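Local coordinates for putative capsid protein of prophage (Escherichia coli CFT073, PDB 3BQW), which is probably the major capsid protein of an integrated phage, building the shell that would enclose the viral DNA, although its function is not established, at residues F62-P65 with Q70-R73; N130-R135 with N311-K316; S235-A240 with A258-S263. All coordinates share one frame; numbering follows the deposited sequence.

Overall arrangement
The three contacts sit in separate parts of a fold consistent with an HK97-type capsid protein, and they share no helix or strand. Contact 1 is a surface contact near the turn of the hairpin of strands 61-67 and 70-79; it joins the two arms by one backbone hydrogen bond, apolar touches and a guanidinium beside a phenyl ring, while the salt bridges of Arg73 run to strand 159-162. Contacts 2 and 3 each set a helix against a strand region by apolar side chains. Contact 2 is partly buried and joins the long helix 113-146 to the chain at strand 314-319, while contact 3 is buried, with small alanines meeting. Contacts 2 and 3 lie on opposite sides of the chain's centre, with nearest atoms about 7 Å apart.

Contact 1. Residues F62-P65 with Q70-R73; sequences FCSP and QVQR
Phe62 and Arg73 bring two flat groups together near the turn of an antiparallel beta hairpin, strands 61-67 and 70-79. A chi1 of -167° turns the Phe62 ring beside its own carbonyl carbon, and CD2 comes within 3.3 Å of Arg73 NH2. Arg73 starts away from the other strand and returns through a bend at chi3 (76°); its guanidinium is 14° from parallel to the ring but displaced obliquely from it. In the ring plane, at its edge, Arg73 O lies 3.8 Å from Phe62 CZ. Farther along, Ser64 CB rests against Val71 CG1 at 3.6 Å. Gln72 N gives a nearly straight hydrogen bond of 2.8 Å to Pro65 O. The Gln72 side chain crosses the Pro65 ring at about a right angle, then folds back, where NE2 makes a weak bond to Gln70 O. Arg73 also forms salt bridges to Asp162 and Glu160 of the adjoining strand 159-162, and Lys164 makes a cation-pi contact with Phe62. One backbone bond and apolar touches thus join the two segments, while the two carboxylates fix the guanidinium beside Phe62 and would offset the nearby positive charge of Lys164.

Contact 2. Residues N130-R135 with N311-K316; sequences NAIKAR and NMFYPK
Ile132 of the long helix 113-146 meets Phe313, next to Tyr314 of strand 314-319, in a helix-to-sheet packing contact. If the fold is of the HK97 type, as the capsid family suggests, this long helix is probably the spine helix of the peripheral domain. The backbones stay well apart, with Ile132 CA 9.2 Å from Phe313 CA, and the side chains bridge the interval, sliding past each other in opposite directions.

The tight part is a pair of branches at the ring. Ile132 carries CG2 anti to its backbone N (chi1 -67° for CG1), which sends this methyl group to the edge of the Phe313 ring, in its plane, 3.9 Å from CE1. The other branch follows less closely, CD1 of Ile132 lying 4.2 Å from Phe313 CD1. Phe313 holds its ring beside its own backbone N (chi1 -48°), aimed at the helix. Ser333 of strand 327-338 touches both side chains, and Leu17 of helix 10-17 adds to the packing on Phe313.

The looser part belongs to Lys133, which is partly exposed. Its extended chain passes the ring obliquely, and CE comes no nearer than 4.5 Å to Phe313 CZ. The ammonium is engaged elsewhere: NZ bonds to the backbone oxygens of Glu24 and Phe27, and weakly to that of Phe25, so the lysine brings mainly its aliphatic part to this contact. From the preceding residue, Met312 CB lies 3.8 Å above the plane of the Phe313 ring, offset toward its rim.

Contact 3. Residues S235-A240 with A258-S263; sequences SAAELA and ALIVYS
The first turn of helix 236-241 packs against strand 257-267 through Ala237, which meets Ala258 and Ile260 in a buried helix-on-sheet contact. The methyl groups Ala237 CB and Ala258 CB touch at 3.6 Å, and the CA atoms of the two residues are 6.5 Å apart. Small side chains on both elements allow this approach. Ile260, two residues along and on the same face of the strand, puts CG1 beside its backbone N (chi1 -57°) and extends the chain from there, which carries CD1 to 4.0 Å from Ala237 O and 4.4 Å from Ala237 CB.

Strand 257-267 lies between 206-209, its parallel neighbour, and 248-254, its antiparallel one, within a mixed sheet that in an HK97-type capsid protein would probably belong to the axial domain. Backbone bonds run from Ala258 and Ile260 to Met207, and from Leu259 to Lys251 and Gly252. Phe250 of strand 248-254 touches both Ala258 and Glu238, while Leu30 of helix 30-35 packs on Ile260.

The helix start is fixed by Ser235 at the N-cap: its OG accepts from Glu238 N at 3.0 Å, with an N-H...O angle of 156°. The same hydroxyl is hydrogen-bonded to Tyr253 OH. Glu238 sends its extended side chain back toward the residues that precede the helix, where OE1 bonds to Tyr253 OH and to Glu234 N, and OE2 makes a weak bond to Ser233 N.

Contact 1. Residues F62-P65 with Q70-R73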
ATOM      1  N   PHE A  62       1.209 -16.948 -10.669  1.00 25.66           N
ATOM      2  CA  PHE A  62       2.077 -17.313 -11.778  1.00 24.74           C
ATOM      3  C   PHE A  62       3.296 -16.414 -11.718  1.00 24.56           C
ATOM      4  O   PHE A  62       3.222 -15.199 -11.926  1.00 24.70           O
ATOM      5  CB  PHE A  62       1.331 -17.146 -13.090  1.00 25.26           C
ATOM      6  CG  PHE A  62       2.016 -17.779 -14.278  1.00 24.87           C
ATOM      7  CD1 PHE A  62       1.823 -19.110 -14.572  1.00 26.45           C
ATOM      8  CD2 PHE A  62       2.790 -17.016 -15.131  1.00 24.61           C
ATOM      9  CE1 PHE A  62       2.417 -19.672 -15.679  1.00 26.40           C
ATOM     10  CE2 PHE A  62       3.394 -17.570 -16.243  1.00 24.52           C
ATOM     11  CZ  PHE A  62       3.209 -18.886 -16.516  1.00 24.88           C
ATOM     12  N   CYS A  63       4.423 -17.035 -11.422  1.00 24.67           N
ATOM     13  CA  CYS A  63       5.661 -16.351 -11.183  1.00 24.89           C
ATOM     14  C   CYS A  63       6.620 -16.617 -12.333  1.00 24.20           C
ATOM     15  O   CYS A  63       6.833 -17.761 -12.724  1.00 24.28           O
ATOM     16  CB  CYS A  63       6.249 -16.819  -9.848  1.00 25.01           C
ATOM     17  SG  CYS A  63       5.231 -16.273  -8.464  1.00 28.16           S
ATOM     18  N   SER A  64       7.176 -15.537 -12.875  1.00 23.76           N
ATOM     19  CA  SER A  64       8.037 -15.590 -14.036  1.00 22.90           C
ATOM     20  C   SER A  64       9.346 -14.856 -13.766  1.00 22.81           C
ATOM     21  O   SER A  64       9.330 -13.756 -13.241  1.00 22.05           O
ATOM     22  CB  SER A  64       7.348 -14.932 -15.242  1.00 22.84           C
ATOM     23  OG  SER A  64       6.185 -15.626 -15.637  1.00 20.45           O
ATOM     24  N   PRO A  65      10.484 -15.427 -14.223  1.00 22.82           N
ATOM     25  CA  PRO A  65      11.701 -14.664 -14.092  1.00 22.76           C
ATOM     26  C   PRO A  65      11.730 -13.516 -15.133  1.00 23.04           C
ATOM     27  O   PRO A  65      10.907 -13.475 -16.075  1.00 22.10           O
ATOM     28  CB  PRO A  65      12.800 -15.705 -14.369  1.00 23.33           C
ATOM     29  CG  PRO A  65      12.178 -16.727 -15.213  1.00 23.14           C
ATOM     30  CD  PRO A  65      10.684 -16.693 -14.946  1.00 22.15           C
ATOM     31  N   GLN A  70      12.387  -7.499 -19.355  1.00 33.07           N
ATOM     32  CA  GLN A  70      11.633  -8.492 -20.101  1.00 33.12           C
ATOM     33  C   GLN A  70      11.157  -9.629 -19.185  1.00 32.02           C
ATOM     34  O   GLN A  70      11.972 -10.294 -18.544  1.00 31.15           O
ATOM     35  CB  GLN A  70      12.508  -9.061 -21.212  1.00 33.82           C
ATOM     36  CG  GLN A  70      11.729  -9.809 -22.290  1.00 37.74           C
ATOM     37  CD  GLN A  70      11.067  -8.882 -23.313  1.00 42.61           C
ATOM     38  OE1 GLN A  70      11.153  -7.645 -23.210  1.00 45.94           O
ATOM     39  NE2 GLN A  70      10.403  -9.480 -24.312  1.00 44.81           N
ATOM     40  N   VAL A  71       9.841  -9.852 -19.132  1.00 30.93           N
ATOM     41  CA  VAL A  71       9.302 -10.997 -18.403  1.00 30.22           C
ATOM     42  C   VAL A  71       9.426 -12.255 -19.270  1.00 29.59           C
ATOM     43  O   VAL A  71       8.982 -12.259 -20.400  1.00 29.78           O
ATOM     44  CB  VAL A  71       7.842 -10.756 -17.957  1.00 29.94           C
ATOM     45  CG1 VAL A  71       7.304 -11.973 -17.211  1.00 28.77           C
ATOM     46  CG2 VAL A  71       7.780  -9.496 -17.097  1.00 29.30           C
ATOM     47  N   GLN A  72      10.048 -13.300 -18.731  1.00 29.41           N
ATOM     48  CA  GLN A  72      10.191 -14.599 -19.418  1.00 29.22           C
ATOM     49  C   GLN A  72       9.012 -15.498 -19.055  1.00 28.49           C
ATOM     50  O   GLN A  72       9.151 -16.418 -18.244  1.00 27.18           O
ATOM     51  CB  GLN A  72      11.493 -15.329 -19.012  1.00 29.64           C
ATOM     52  CG  GLN A  72      12.761 -14.496 -18.998  1.00 31.85           C
ATOM     53  CD  GLN A  72      13.129 -13.998 -20.364  1.00 34.65           C
ATOM     54  OE1 GLN A  72      13.727 -14.726 -21.160  1.00 38.83           O
ATOM     55  NE2 GLN A  72      12.776 -12.754 -20.655  1.00 36.49           N
ATOM     56  N   ARG A  73       7.866 -15.250 -19.683  1.00 28.46           N
ATOM     57  CA  ARG A  73       6.625 -15.939 -19.325  1.00 29.01           C
ATOM     58  C   ARG A  73       6.645 -17.434 -19.652  1.00 27.16           C
ATOM     59  O   ARG A  73       5.898 -18.206 -19.061  1.00 26.36           O
ATOM     60  CB  ARG A  73       5.417 -15.268 -19.992  1.00 29.26           C
ATOM     61  CG  ARG A  73       5.089 -13.843 -19.503  1.00 32.01           C
ATOM     62  CD  ARG A  73       3.600 -13.492 -19.787  1.00 34.17           C
ATOM     63  NE  ARG A  73       2.733 -14.173 -18.822  1.00 40.04           N
ATOM     64  CZ  ARG A  73       2.395 -13.685 -17.619  1.00 41.55           C
ATOM     65  NH1 ARG A  73       2.810 -12.484 -17.209  1.00 42.58           N
ATOM     66  NH2 ARG A  73       1.620 -14.408 -16.821  1.00 42.67           N
TER

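Contact 2. Residues N130-R135 with N311-K316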
ATOM      1  N   ASN A 130       6.800   4.132   7.150  1.00 24.13           N
ATOM      2  CA  ASN A 130       6.100   4.812   6.094  1.00 24.31           C
ATOM      3  C   ASN A 130       6.578   4.296   4.749  1.00 23.94           C
ATOM      4  O   ASN A 130       5.789   4.183   3.836  1.00 24.18           O
ATOM      5  CB  ASN A 130       6.336   6.341   6.112  1.00 24.16           C
ATOM      6  CG  ASN A 130       5.582   7.077   7.223  1.00 27.28           C
ATOM      7  OD1 ASN A 130       5.880   8.246   7.476  1.00 31.66           O
ATOM      8  ND2 ASN A 130       4.625   6.427   7.880  1.00 27.12           N
ATOM      9  N   ALA A 131       7.881   4.070   4.611  1.00 23.44           N
ATOM     10  CA  ALA A 131       8.451   3.629   3.353  1.00 23.37           C
ATOM     11  C   ALA A 131       8.065   2.181   3.029  1.00 23.71           C
ATOM     12  O   ALA A 131       7.870   1.833   1.859  1.00 23.60           O
ATOM     13  CB  ALA A 131       9.951   3.774   3.377  1.00 23.07           C
ATOM     14  N   ILE A 132       8.019   1.332   4.057  1.00 23.17           N
ATOM     15  CA  ILE A 132       7.606  -0.047   3.899  1.00 22.83           C
ATOM     16  C   ILE A 132       6.130  -0.084   3.515  1.00 22.89           C
ATOM     17  O   ILE A 132       5.754  -0.859   2.647  1.00 23.08           O
ATOM     18  CB  ILE A 132       7.889  -0.899   5.178  1.00 22.55           C
ATOM     19  CG1 ILE A 132       9.412  -1.046   5.408  1.00 22.84           C
ATOM     20  CG2 ILE A 132       7.271  -2.307   5.079  1.00 21.74           C
ATOM     21  CD1 ILE A 132       9.820  -1.213   6.928  1.00 22.97           C
ATOM     22  N   LYS A 133       5.296   0.744   4.162  1.00 22.66           N
ATOM     23  CA  LYS A 133       3.862   0.765   3.874  1.00 22.71           C
ATOM     24  C   LYS A 133       3.556   1.336   2.474  1.00 23.06           C
ATOM     25  O   LYS A 133       2.580   0.938   1.848  1.00 23.08           O
ATOM     26  CB  LYS A 133       3.084   1.529   4.942  1.00 22.99           C
ATOM     27  CG  LYS A 133       2.966   0.768   6.235  1.00 22.33           C
ATOM     28  CD  LYS A 133       1.977   1.321   7.167  1.00 23.59           C
ATOM     29  CE  LYS A 133       1.895   0.467   8.466  1.00 23.18           C
ATOM     30  NZ  LYS A 133       1.162   1.215   9.540  1.00 23.95           N
ATOM     31  N   ALA A 134       4.396   2.263   2.028  1.00 22.90           N
ATOM     32  CA  ALA A 134       4.355   2.845   0.705  1.00 23.66           C
ATOM     33  C   ALA A 134       4.675   1.821  -0.378  1.00 24.16           C
ATOM     34  O   ALA A 134       3.982   1.754  -1.382  1.00 24.01           O
ATOM     35  CB  ALA A 134       5.327   4.021   0.626  1.00 23.56           C
ATOM     36  N   ARG A 135       5.712   1.011  -0.172  1.00 25.29           N
ATOM     37  CA  ARG A 135       5.994  -0.104  -1.083  1.00 25.11           C
ATOM     38  C   ARG A 135       4.833  -1.079  -1.132  1.00 24.30           C
ATOM     39  O   ARG A 135       4.455  -1.534  -2.195  1.00 25.62           O
ATOM     40  CB  ARG A 135       7.290  -0.828  -0.697  1.00 26.08           C
ATOM     41  CG  ARG A 135       7.525  -2.192  -1.433  1.00 27.67           C
ATOM     42  CD  ARG A 135       8.213  -1.990  -2.723  1.00 36.14           C
ATOM     43  NE  ARG A 135       9.454  -1.293  -2.448  1.00 40.97           N
ATOM     44  CZ  ARG A 135      10.173  -0.606  -3.327  1.00 45.59           C
ATOM     45  NH1 ARG A 135       9.803  -0.520  -4.620  1.00 47.96           N
ATOM     46  NH2 ARG A 135      11.292  -0.004  -2.891  1.00 45.67           N
ATOM     47  N   ASN A 311       7.667 -11.814  12.220  1.00 27.93           N
ATOM     48  CA  ASN A 311       7.420 -10.399  12.500  1.00 26.61           C
ATOM     49  C   ASN A 311       7.119  -9.610  11.235  1.00 25.53           C
ATOM     50  O   ASN A 311       7.759  -9.837  10.210  1.00 24.76           O
ATOM     51  CB  ASN A 311       8.682  -9.790  13.142  1.00 27.11           C
ATOM     52  CG  ASN A 311       8.588  -9.685  14.655  1.00 27.47           C
ATOM     53  OD1 ASN A 311       7.597  -9.185  15.186  1.00 29.59           O
ATOM     54  ND2 ASN A 311       9.623 -10.152  15.351  1.00 24.58           N
ATOM     55  N   MET A 312       6.173  -8.670  11.314  1.00 24.72           N
ATOM     56  CA  MET A 312       5.952  -7.700  10.242  1.00 24.23           C
ATOM     57  C   MET A 312       7.215  -6.852  10.072  1.00 24.55           C
ATOM     58  O   MET A 312       7.752  -6.706   8.971  1.00 23.38           O
ATOM     59  CB  MET A 312       4.759  -6.798  10.535  1.00 24.36           C
ATOM     60  CG  MET A 312       3.394  -7.515  10.696  1.00 24.86           C
ATOM     61  SD  MET A 312       2.037  -6.332  10.859  1.00 22.68           S
ATOM     62  CE  MET A 312       2.453  -5.611  12.425  1.00 30.33           C
ATOM     63  N   PHE A 313       7.699  -6.341  11.201  1.00 25.50           N
ATOM     64  CA  PHE A 313       8.826  -5.404  11.267  1.00 26.01           C
ATOM     65  C   PHE A 313       9.813  -5.856  12.306  1.00 26.10           C
ATOM     66  O   PHE A 313       9.433  -6.416  13.334  1.00 27.33           O
ATOM     67  CB  PHE A 313       8.348  -3.994  11.660  1.00 26.74           C
ATOM     68  CG  PHE A 313       7.167  -3.523  10.871  1.00 26.95           C
ATOM     69  CD1 PHE A 313       7.269  -3.347   9.491  1.00 26.61           C
ATOM     70  CD2 PHE A 313       5.957  -3.257  11.502  1.00 27.30           C
ATOM     71  CE1 PHE A 313       6.170  -2.923   8.738  1.00 27.46           C
ATOM     72  CE2 PHE A 313       4.854  -2.834  10.771  1.00 27.56           C
ATOM     73  CZ  PHE A 313       4.951  -2.668   9.387  1.00 27.23           C
ATOM     74  N   TYR A 314      11.080  -5.577  12.048  1.00 25.85           N
ATOM     75  CA  TYR A 314      12.137  -5.842  12.999  1.00 25.80           C
ATOM     76  C   TYR A 314      13.129  -4.676  12.968  1.00 25.51           C
ATOM     77  O   TYR A 314      13.942  -4.572  12.054  1.00 23.91           O
ATOM     78  CB  TYR A 314      12.831  -7.157  12.682  1.00 25.37           C
ATOM     79  CG  TYR A 314      13.781  -7.581  13.737  1.00 26.15           C
ATOM     80  CD1 TYR A 314      13.349  -8.359  14.813  1.00 26.64           C
ATOM     81  CD2 TYR A 314      15.127  -7.215  13.676  1.00 24.87           C
ATOM     82  CE1 TYR A 314      14.239  -8.732  15.808  1.00 26.39           C
ATOM     83  CE2 TYR A 314      16.003  -7.601  14.639  1.00 25.46           C
ATOM     84  CZ  TYR A 314      15.559  -8.354  15.701  1.00 25.78           C
ATOM     85  OH  TYR A 314      16.448  -8.739  16.662  1.00 27.06           O
ATOM     86  N   PRO A 315      13.035  -3.788  13.966  1.00 26.15           N
ATOM     87  CA  PRO A 315      13.884  -2.620  14.081  1.00 26.63           C
ATOM     88  C   PRO A 315      15.187  -2.909  14.810  1.00 26.85           C
ATOM     89  O   PRO A 315      15.232  -3.752  15.711  1.00 27.47           O
ATOM     90  CB  PRO A 315      12.998  -1.646  14.851  1.00 27.04           C
ATOM     91  CG  PRO A 315      12.245  -2.528  15.795  1.00 27.72           C
ATOM     92  CD  PRO A 315      12.030  -3.830  15.043  1.00 26.87           C
ATOM     93  N   LYS A 316      16.256  -2.248  14.375  1.00 26.93           N
ATOM     94  CA  LYS A 316      17.580  -2.418  14.965  1.00 26.85           C
ATOM     95  C   LYS A 316      18.176  -1.051  15.128  1.00 25.97           C
ATOM     96  O   LYS A 316      18.010  -0.215  14.258  1.00 25.20           O
ATOM     97  CB  LYS A 316      18.518  -3.207  14.037  1.00 26.83           C
ATOM     98  CG  LYS A 316      18.080  -4.612  13.679  1.00 28.19           C
ATOM     99  CD  LYS A 316      19.020  -5.260  12.627  1.00 28.02           C
ATOM    100  CE  LYS A 316      20.410  -5.643  13.194  1.00 29.03           C
ATOM    101  NZ  LYS A 316      20.336  -6.577  14.360  1.00 30.52           N
TER

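Contact 3. Residues S235-A240 with A258-S263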
ATOM      1  N   SER A 235     -20.414   3.205   6.049  1.00 51.17           N
ATOM      2  CA  SER A 235     -19.861   2.091   5.277  1.00 48.43           C
ATOM      3  C   SER A 235     -18.402   1.833   5.642  1.00 46.27           C
ATOM      4  O   SER A 235     -17.720   2.720   6.159  1.00 45.85           O
ATOM      5  CB  SER A 235     -19.984   2.384   3.774  1.00 48.69           C
ATOM      6  OG  SER A 235     -19.089   3.403   3.322  1.00 47.36           O
ATOM      7  N   ALA A 236     -17.931   0.611   5.377  1.00 43.66           N
ATOM      8  CA  ALA A 236     -16.501   0.291   5.451  1.00 41.93           C
ATOM      9  C   ALA A 236     -15.651   1.233   4.575  1.00 40.52           C
ATOM     10  O   ALA A 236     -14.562   1.635   4.980  1.00 39.85           O
ATOM     11  CB  ALA A 236     -16.257  -1.151   5.030  1.00 41.43           C
ATOM     12  N   ALA A 237     -16.152   1.559   3.375  1.00 38.83           N
ATOM     13  CA  ALA A 237     -15.461   2.490   2.457  1.00 38.43           C
ATOM     14  C   ALA A 237     -15.211   3.825   3.147  1.00 37.83           C
ATOM     15  O   ALA A 237     -14.112   4.348   3.157  1.00 37.62           O
ATOM     16  CB  ALA A 237     -16.289   2.696   1.175  1.00 37.73           C
ATOM     17  N   GLU A 238     -16.258   4.340   3.774  1.00 37.90           N
ATOM     18  CA  GLU A 238     -16.226   5.632   4.456  1.00 37.50           C
ATOM     19  C   GLU A 238     -15.342   5.638   5.705  1.00 37.11           C
ATOM     20  O   GLU A 238     -14.546   6.551   5.927  1.00 36.71           O
ATOM     21  CB  GLU A 238     -17.657   6.013   4.812  1.00 37.22           C
ATOM     22  CG  GLU A 238     -17.824   7.436   5.055  1.00 37.96           C
ATOM     23  CD  GLU A 238     -19.265   7.828   5.275  1.00 38.60           C
ATOM     24  OE1 GLU A 238     -20.220   7.074   4.919  1.00 37.22           O
ATOM     25  OE2 GLU A 238     -19.418   8.930   5.839  1.00 41.29           O
ATOM     26  N   LEU A 239     -15.505   4.626   6.534  1.00 37.37           N
ATOM     27  CA  LEU A 239     -14.610   4.400   7.665  1.00 37.77           C
ATOM     28  C   LEU A 239     -13.120   4.360   7.274  1.00 37.27           C
ATOM     29  O   LEU A 239     -12.266   4.943   7.953  1.00 37.59           O
ATOM     30  CB  LEU A 239     -14.967   3.073   8.333  1.00 38.28           C
ATOM     31  CG  LEU A 239     -15.637   3.049   9.703  1.00 39.55           C
ATOM     32  CD1 LEU A 239     -16.938   3.859   9.774  1.00 39.73           C
ATOM     33  CD2 LEU A 239     -15.863   1.561  10.035  1.00 39.22           C
ATOM     34  N   ALA A 240     -12.802   3.646   6.202  1.00 36.49           N
ATOM     35  CA  ALA A 240     -11.418   3.569   5.733  1.00 36.00           C
ATOM     36  C   ALA A 240     -10.775   4.929   5.402  1.00 35.27           C
ATOM     37  O   ALA A 240      -9.558   5.047   5.491  1.00 36.50           O
ATOM     38  CB  ALA A 240     -11.315   2.642   4.538  1.00 35.94           C
ATOM     39  N   ALA A 258     -19.840   3.838  -3.157  1.00 25.57           N
ATOM     40  CA  ALA A 258     -19.110   4.864  -2.417  1.00 24.85           C
ATOM     41  C   ALA A 258     -18.094   5.491  -3.349  1.00 24.44           C
ATOM     42  O   ALA A 258     -17.497   4.796  -4.179  1.00 24.26           O
ATOM     43  CB  ALA A 258     -18.412   4.275  -1.202  1.00 23.83           C
ATOM     44  N   LEU A 259     -17.888   6.796  -3.177  1.00 24.45           N
ATOM     45  CA  LEU A 259     -17.077   7.600  -4.078  1.00 23.92           C
ATOM     46  C   LEU A 259     -15.891   8.184  -3.336  1.00 23.09           C
ATOM     47  O   LEU A 259     -16.047   8.953  -2.394  1.00 24.35           O
ATOM     48  CB  LEU A 259     -17.911   8.732  -4.692  1.00 24.01           C
ATOM     49  CG  LEU A 259     -19.212   8.406  -5.426  1.00 24.28           C
ATOM     50  CD1 LEU A 259     -19.977   9.721  -5.652  1.00 23.75           C
ATOM     51  CD2 LEU A 259     -18.993   7.640  -6.768  1.00 23.28           C
ATOM     52  N   ILE A 260     -14.706   7.795  -3.780  1.00 22.97           N
ATOM     53  CA  ILE A 260     -13.439   8.146  -3.159  1.00 22.22           C
ATOM     54  C   ILE A 260     -12.513   8.688  -4.254  1.00 22.44           C
ATOM     55  O   ILE A 260     -12.307   8.037  -5.290  1.00 21.86           O
ATOM     56  CB  ILE A 260     -12.773   6.903  -2.472  1.00 22.48           C
ATOM     57  CG1 ILE A 260     -13.713   6.262  -1.427  1.00 22.79           C
ATOM     58  CG2 ILE A 260     -11.437   7.293  -1.807  1.00 21.95           C
ATOM     59  CD1 ILE A 260     -13.080   5.050  -0.639  1.00 21.25           C
ATOM     60  N   VAL A 261     -11.991   9.885  -4.028  1.00 22.32           N
ATOM     61  CA  VAL A 261     -10.921  10.431  -4.827  1.00 23.38           C
ATOM     62  C   VAL A 261      -9.609  10.198  -4.101  1.00 24.50           C
ATOM     63  O   VAL A 261      -9.467  10.549  -2.938  1.00 24.44           O
ATOM     64  CB  VAL A 261     -11.100  11.934  -5.111  1.00 23.42           C
ATOM     65  CG1 VAL A 261      -9.954  12.459  -5.988  1.00 21.56           C
ATOM     66  CG2 VAL A 261     -12.484  12.180  -5.755  1.00 21.99           C
ATOM     67  N   TYR A 262      -8.656   9.613  -4.813  1.00 26.12           N
ATOM     68  CA  TYR A 262      -7.416   9.145  -4.224  1.00 27.79           C
ATOM     69  C   TYR A 262      -6.252   9.822  -4.918  1.00 28.32           C
ATOM     70  O   TYR A 262      -6.083   9.688  -6.106  1.00 28.72           O
ATOM     71  CB  TYR A 262      -7.335   7.639  -4.392  1.00 28.62           C
ATOM     72  CG  TYR A 262      -6.093   6.943  -3.867  1.00 30.09           C
ATOM     73  CD1 TYR A 262      -5.900   6.742  -2.510  1.00 34.72           C
ATOM     74  CD2 TYR A 262      -5.164   6.413  -4.719  1.00 32.63           C
ATOM     75  CE1 TYR A 262      -4.778   6.045  -2.027  1.00 35.07           C
ATOM     76  CE2 TYR A 262      -4.045   5.711  -4.241  1.00 32.96           C
ATOM     77  CZ  TYR A 262      -3.869   5.531  -2.905  1.00 31.81           C
ATOM     78  OH  TYR A 262      -2.762   4.856  -2.434  1.00 32.83           O
ATOM     79  N   SER A 263      -5.447  10.533  -4.142  1.00 29.98           N
ATOM     80  CA  SER A 263      -4.362  11.367  -4.655  1.00 31.37           C
ATOM     81  C   SER A 263      -3.019  11.050  -4.012  1.00 31.27           C
ATOM     82  O   SER A 263      -2.100  11.840  -4.120  1.00 31.02           O
ATOM     83  CB  SER A 263      -4.686  12.847  -4.408  1.00 31.64           C
ATOM     84  OG  SER A 263      -5.975  13.166  -4.910  1.00 36.27           O
TER